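Local coordinates for putative rhamnosidase (Streptomyces avermitilis, PDB 3W5M), which hydrolyses terminal alpha-L-rhamnose residues from the non-reducing ends of plant glycosides such as naringin, rutin and hesperidin, and from gum arabic, at residues A[610-613]-A[614-618]; A[834-837]-A[838-842]. All blocks are in the same frame, centred on the assembly; numbering follows the deposited sequence.

Contact 1 of 2, residues A[610-613]-A[614-618]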
ATOM      1  N   ASN A 610      13.200  -0.218  21.919  1.00 26.63           N
ATOM      2  CA  ASN A 610      11.822   0.237  21.900  1.00 27.58           C
ATOM      3  C   ASN A 610      11.567   1.134  20.687  1.00 27.06           C
ATOM      4  O   ASN A 610      10.494   1.053  20.064  1.00 24.21           O
ATOM      5  CB  ASN A 610      11.461   0.914  23.213  1.00 28.27           C
ATOM      6  CG  ASN A 610      11.656  -0.015  24.415  1.00 30.11           C
ATOM      7  OD1 ASN A 610      11.684  -1.245  24.279  1.00 31.28           O
ATOM      8  ND2 ASN A 610      11.794   0.568  25.584  1.00 28.35           N
ATOM      9  N   LYS A 611      12.561   1.963  20.349  1.00 27.32           N
ATOM     10  CA  LYS A 611      12.509   2.793  19.132  1.00 27.69           C
ATOM     11  C   LYS A 611      12.548   1.961  17.856  1.00 27.75           C
ATOM     12  O   LYS A 611      11.796   2.220  16.897  1.00 24.86           O
ATOM     13  CB  LYS A 611      13.636   3.839  19.124  1.00 29.01           C
ATOM     14  CG  LYS A 611      13.526   4.850  17.989  1.00 30.72           C
ATOM     15  CD  LYS A 611      12.162   5.524  18.002  1.00 30.40           C
ATOM     16  CE  LYS A 611      12.160   6.764  17.132  1.00 34.58           C
ATOM     17  NZ  LYS A 611      10.816   7.425  17.200  1.00 38.79           N
ATOM     18  N   LEU A 612      13.413   0.948  17.834  1.00 24.09           N
ATOM     19  CA  LEU A 612      13.480   0.062  16.713  1.00 22.42           C
ATOM     20  C   LEU A 612      12.105  -0.605  16.410  1.00 22.30           C
ATOM     21  O   LEU A 612      11.635  -0.606  15.244  1.00 21.86           O
ATOM     22  CB  LEU A 612      14.579  -1.002  16.932  1.00 24.20           C
ATOM     23  CG  LEU A 612      14.769  -1.979  15.785  1.00 23.35           C
ATOM     24  CD1 LEU A 612      15.059  -1.271  14.469  1.00 22.46           C
ATOM     25  CD2 LEU A 612      15.901  -2.955  16.139  1.00 23.65           C
ATOM     26  N   HIS A 613      11.474  -1.135  17.453  1.00 22.09           N
ATOM     27  CA  HIS A 613      10.136  -1.710  17.371  1.00 22.29           C
ATOM     28  C   HIS A 613       9.105  -0.678  16.859  1.00 22.28           C
ATOM     29  O   HIS A 613       8.351  -0.975  15.932  1.00 22.14           O
ATOM     30  CB  HIS A 613       9.712  -2.243  18.719  1.00 22.01           C
ATOM     31  CG  HIS A 613       8.271  -2.608  18.793  1.00 23.18           C
ATOM     32  ND1 HIS A 613       7.736  -3.688  18.118  1.00 22.81           N
ATOM     33  CD2 HIS A 613       7.247  -2.036  19.469  1.00 23.63           C
ATOM     34  CE1 HIS A 613       6.446  -3.763  18.382  1.00 24.04           C
ATOM     35  NE2 HIS A 613       6.124  -2.773  19.198  1.00 24.80           N
ATOM     36  N   SER A 614       9.098   0.525  17.436  1.00 21.55           N
ATOM     37  CA  SER A 614       8.222   1.597  16.934  1.00 22.01           C
ATOM     38  C   SER A 614       8.438   1.827  15.426  1.00 22.12           C
ATOM     39  O   SER A 614       7.468   1.883  14.652  1.00 22.24           O
ATOM     40  CB  SER A 614       8.467   2.899  17.695  1.00 22.36           C
ATOM     41  OG  SER A 614       7.515   3.877  17.273  1.00 22.81           O
ATOM     42  N   ASN A 615       9.695   1.911  15.004  1.00 21.50           N
ATOM     43  CA  ASN A 615      10.048   2.157  13.600  1.00 21.61           C
ATOM     44  C   ASN A 615       9.565   1.045  12.672  1.00 22.62           C
ATOM     45  O   ASN A 615       9.074   1.306  11.565  1.00 21.62           O
ATOM     46  CB  ASN A 615      11.549   2.398  13.436  1.00 21.58           C
ATOM     47  CG  ASN A 615      12.022   3.699  14.084  1.00 21.64           C
ATOM     48  OD1 ASN A 615      11.257   4.409  14.754  1.00 22.08           O
ATOM     49  ND2 ASN A 615      13.291   4.017  13.888  1.00 22.12           N
ATOM     50  N   ILE A 616       9.737  -0.196  13.115  1.00 21.63           N
ATOM     51  CA  ILE A 616       9.186  -1.357  12.409  1.00 21.68           C
ATOM     52  C   ILE A 616       7.665  -1.228  12.156  1.00 19.84           C
ATOM     53  O   ILE A 616       7.222  -1.442  11.035  1.00 20.29           O
ATOM     54  CB  ILE A 616       9.490  -2.674  13.167  1.00 21.32           C
ATOM     55  CG1 ILE A 616      10.998  -2.943  13.116  1.00 23.37           C
ATOM     56  CG2 ILE A 616       8.739  -3.852  12.538  1.00 22.07           C
ATOM     57  CD1 ILE A 616      11.471  -3.957  14.140  1.00 22.87           C
ATOM     58  N   THR A 617       6.909  -0.919  13.199  1.00 20.83           N
ATOM     59  CA  THR A 617       5.437  -0.832  13.111  1.00 20.73           C
ATOM     60  C   THR A 617       5.037   0.357  12.270  1.00 21.43           C
ATOM     61  O   THR A 617       4.001   0.325  11.601  1.00 20.53           O
ATOM     62  CB  THR A 617       4.719  -0.798  14.476  1.00 21.45           C
ATOM     63  OG1 THR A 617       4.982   0.441  15.164  1.00 22.48           O
ATOM     64  CG2 THR A 617       5.151  -1.998  15.366  1.00 22.67           C
ATOM     65  N   TRP A 618       5.854   1.412  12.280  1.00 18.61           N
ATOM     66  CA  TRP A 618       5.566   2.555  11.404  1.00 19.75           C
ATOM     67  C   TRP A 618       5.923   2.266   9.938  1.00 19.73           C
ATOM     68  O   TRP A 618       5.206   2.686   9.045  1.00 20.08           O
ATOM     69  CB  TRP A 618       6.205   3.861  11.942  1.00 18.71           C
ATOM     70  CG  TRP A 618       5.413   4.515  13.035  1.00 19.25           C
ATOM     71  CD1 TRP A 618       5.575   4.359  14.370  1.00 18.58           C
ATOM     72  CD2 TRP A 618       4.285   5.392  12.863  1.00 18.71           C
ATOM     73  NE1 TRP A 618       4.629   5.093  15.051  1.00 21.77           N
ATOM     74  CE2 TRP A 618       3.833   5.746  14.150  1.00 19.22           C
ATOM     75  CE3 TRP A 618       3.619   5.911  11.734  1.00 19.49           C
ATOM     76  CZ2 TRP A 618       2.736   6.620  14.366  1.00 20.05           C
ATOM     77  CZ3 TRP A 618       2.524   6.772  11.937  1.00 19.08           C
ATOM     78  CH2 TRP A 618       2.101   7.116  13.251  1.00 19.80           C
TER
HETATM   79  O   HOH W   1       8.796   5.655  15.423  1.00 24.20           O

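Contact 2 of 2, residues A[834-837]-A[838-842]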
ATOM      1  N   ASP A 834      30.976 -20.819  11.998  1.00 36.46           N
ATOM      2  CA  ASP A 834      32.234 -20.256  12.496  1.00 38.03           C
ATOM      3  C   ASP A 834      32.765 -19.176  11.540  1.00 35.27           C
ATOM      4  O   ASP A 834      33.227 -18.112  11.984  1.00 36.59           O
ATOM      5  CB  ASP A 834      33.306 -21.362  12.655  1.00 40.02           C
ATOM      6  CG  ASP A 834      33.167 -22.171  13.970  1.00 45.03           C
ATOM      7  OD1 ASP A 834      32.472 -21.728  14.920  1.00 42.99           O
ATOM      8  OD2 ASP A 834      33.788 -23.267  14.059  1.00 46.98           O
ATOM      9  N   ARG A 835      32.725 -19.482  10.243  1.00 33.78           N
ATOM     10  CA  ARG A 835      33.145 -18.596   9.163  1.00 35.98           C
ATOM     11  C   ARG A 835      32.279 -17.317   9.079  1.00 38.15           C
ATOM     12  O   ARG A 835      32.780 -16.247   8.747  1.00 38.05           O
ATOM     13  CB  ARG A 835      33.128 -19.351   7.829  1.00 34.94           C
ATOM     14  CG  ARG A 835      33.659 -18.575   6.636  1.00 41.94           C
ATOM     15  CD  ARG A 835      35.018 -17.952   6.940  1.00 40.38           C
ATOM     16  NE  ARG A 835      35.570 -17.170   5.836  1.00 45.59           N
ATOM     17  CZ  ARG A 835      36.532 -16.255   5.980  1.00 44.59           C
ATOM     18  NH1 ARG A 835      37.041 -16.003   7.177  1.00 47.37           N
ATOM     19  NH2 ARG A 835      36.983 -15.583   4.936  1.00 43.20           N
ATOM     20  N   LEU A 836      30.986 -17.450   9.378  1.00 36.05           N
ATOM     21  CA  LEU A 836      30.070 -16.317   9.389  1.00 34.78           C
ATOM     22  C   LEU A 836      30.466 -15.351  10.480  1.00 35.86           C
ATOM     23  O   LEU A 836      30.593 -14.139  10.239  1.00 35.92           O
ATOM     24  CB  LEU A 836      28.626 -16.794   9.623  1.00 32.56           C
ATOM     25  CG  LEU A 836      27.546 -15.719   9.789  1.00 28.76           C
ATOM     26  CD1 LEU A 836      27.424 -14.817   8.543  1.00 27.28           C
ATOM     27  CD2 LEU A 836      26.236 -16.428  10.119  1.00 28.63           C
ATOM     28  N   VAL A 837      30.664 -15.901  11.671  1.00 34.34           N
ATOM     29  CA  VAL A 837      31.082 -15.141  12.831  1.00 35.66           C
ATOM     30  C   VAL A 837      32.426 -14.459  12.565  1.00 38.55           C
ATOM     31  O   VAL A 837      32.649 -13.327  13.013  1.00 36.80           O
ATOM     32  CB  VAL A 837      31.161 -16.032  14.080  1.00 36.76           C
ATOM     33  CG1 VAL A 837      31.724 -15.269  15.266  1.00 37.42           C
ATOM     34  CG2 VAL A 837      29.770 -16.556  14.430  1.00 38.67           C
ATOM     35  N   ALA A 838      33.295 -15.152  11.832  1.00 36.71           N
ATOM     36  CA  ALA A 838      34.621 -14.638  11.506  1.00 38.67           C
ATOM     37  C   ALA A 838      34.507 -13.406  10.609  1.00 38.77           C
ATOM     38  O   ALA A 838      35.230 -12.419  10.811  1.00 35.58           O
ATOM     39  CB  ALA A 838      35.467 -15.717  10.835  1.00 38.61           C
ATOM     40  N   LEU A 839      33.593 -13.468   9.634  1.00 37.90           N
ATOM     41  CA  LEU A 839      33.345 -12.354   8.709  1.00 37.08           C
ATOM     42  C   LEU A 839      32.736 -11.141   9.413  1.00 38.58           C
ATOM     43  O   LEU A 839      33.077 -10.001   9.081  1.00 40.21           O
ATOM     44  CB  LEU A 839      32.491 -12.784   7.519  1.00 35.01           C
ATOM     45  CG  LEU A 839      33.001 -13.863   6.559  1.00 33.84           C
ATOM     46  CD1 LEU A 839      31.899 -14.283   5.617  1.00 35.08           C
ATOM     47  CD2 LEU A 839      34.195 -13.389   5.744  1.00 36.71           C
ATOM     48  N   ILE A 840      31.854 -11.395  10.379  1.00 36.70           N
ATOM     49  CA  ILE A 840      31.260 -10.344  11.213  1.00 37.59           C
ATOM     50  C   ILE A 840      32.322  -9.671  12.108  1.00 41.74           C
ATOM     51  O   ILE A 840      32.416  -8.435  12.171  1.00 40.99           O
ATOM     52  CB  ILE A 840      30.085 -10.894  12.058  1.00 35.65           C
ATOM     53  CG1 ILE A 840      28.936 -11.345  11.126  1.00 36.78           C
ATOM     54  CG2 ILE A 840      29.615  -9.854  13.078  1.00 35.15           C
ATOM     55  CD1 ILE A 840      27.743 -11.990  11.824  1.00 34.99           C
ATOM     56  N   GLU A 841      33.120 -10.495  12.793  1.00 43.50           N
ATOM     57  CA  GLU A 841      34.236 -10.010  13.614  1.00 44.62           C
ATOM     58  C   GLU A 841      35.195  -9.140  12.785  1.00 41.87           C
ATOM     59  O   GLU A 841      35.600  -8.067  13.236  1.00 42.54           O
ATOM     60  CB  GLU A 841      34.983 -11.188  14.252  1.00 46.96           C
ATOM     61  CG  GLU A 841      35.926 -10.815  15.389  1.00 52.12           C
ATOM     62  CD  GLU A 841      36.865 -11.953  15.767  1.00 57.48           C
ATOM     63  OE1 GLU A 841      37.459 -12.558  14.848  1.00 60.49           O
ATOM     64  OE2 GLU A 841      37.020 -12.242  16.976  1.00 58.54           O
ATOM     65  N   ALA A 842      35.522  -9.600  11.576  1.00 40.21           N
ATOM     66  CA  ALA A 842      36.415  -8.882  10.656  1.00 41.66           C
ATOM     67  C   ALA A 842      35.882  -7.511  10.224  1.00 43.99           C
ATOM     68  O   ALA A 842      36.660  -6.625   9.867  1.00 44.86           O
ATOM     69  CB  ALA A 842      36.720  -9.732   9.429  1.00 40.71           C
TER

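Contact 1 of 2, residues A[610-613]-A[614-618]
Over one face of the His613 imidazole sits the methyl CG2 of Thr617, one helical turn on, in a CH-pi contact, CG2 4.1 Å from the centroid of the His613 ring and 27° off its normal. The Phe602 ring also meets His613, their planes at about 60°, while ND1 is hydrogen-bonded to Tyr927 OH; a histidine thus offers both an aromatic surface and a polar ring atom. Thr617 suits its place by its two branches: with chi1 at 69°, CG2 lies anti to the carbonyl carbon and reaches the ring, while OG1 donates to Ser614 O at 2.9 Å. That carbonyl also takes the Trp618 N-H.

Elsewhere round the helix, the Lys611 chain, bent at chi2, brings CE to 3.5 Å from Asn615 OD1. One water joins three side chains: it accepts from Lys611 NZ, lies 2.8 Å from Asn615 OD1, to which it can donate, and bonds Ser614 OG. Asn615 ND2 bonds weakly to Ser890 O. An alanine in place of Asn615 would probably leave this water without its amide acceptor and Ser890 O without that weak donor. On the buried side, Leu612 CG packs against Ile616 CD1 at 4.2 Å, and Ile616 continues onto Phe647 and Met926. Four i-to-i+4 backbone bonds mark regular alpha-helix, here an early helix of the (alpha/alpha)6-barrel catalytic domain.

Contact 2 of 2, residues A[834-837]-A[838-842]
Arg835 starts with CG anti to its own nitrogen (chi1 -175°) and then bends at chi2 (50°), which swings the guanidinium forward along the helix to Leu839. Leu839 answers with CG anti to its carbonyl carbon (chi1 -62°), and CD2 comes to rest over the middle of one guanidinium face, 3.6 Å from Arg835 NH2 and 3.7 Å from CZ. The methyl thus meets the flat cation from above its plane, where the group is poorly solvated, and leaves the N-H bonds, which lie in the plane, to polar partners. Ala838 CB approaches the same group obliquely, 4.0 Å from NH1; a single methyl, it takes up little of the space beside the arginine.

A second pair points into the domain: Leu836 CG touches Ile840 CD1 at 4.3 Å. Leu836 also packs on Val860, Ile840 on Leu857, and both on Leu861 of helix 854-863 and on Gln812 of helix 812-820. Beneath the side chains run four successive i-to-i+4 bonds, such as Glu841 N to Val837 O at 2.9 Å; the first, from Ala838 N to Asp834 O, is less straight.

Arg835 NH2 forms a salt bridge with Asp810 OD2, while Lys806 NZ lies close to NE. The aspartate probably offsets the crowding of the two like charges. The arginine thus packs against a methyl through its face and pairs its charge through NH2.

Along the chain the two contacts follow in series and neither nest nor cross, for contact 1 is complete more than two hundred residues before contact 2 begins. Each closes only a helical turn, since its segments adjoin: contact 1 within helix 607-622, contact 2 within helix 829-842. Both helices belong to the six-hairpin glycosidase domain, yet the contacts do not touch; their centres lie 28 Å apart and their nearest atoms about 16 Å. Contact 1 joins its helix to helices 641-654, 883-887 and 923-929, the side chain of Ile616 about 11 Å from that of His916, which binds rhamnose. Contact 2, away from the annotated sites, joins its helix to 812-820 and 854-863.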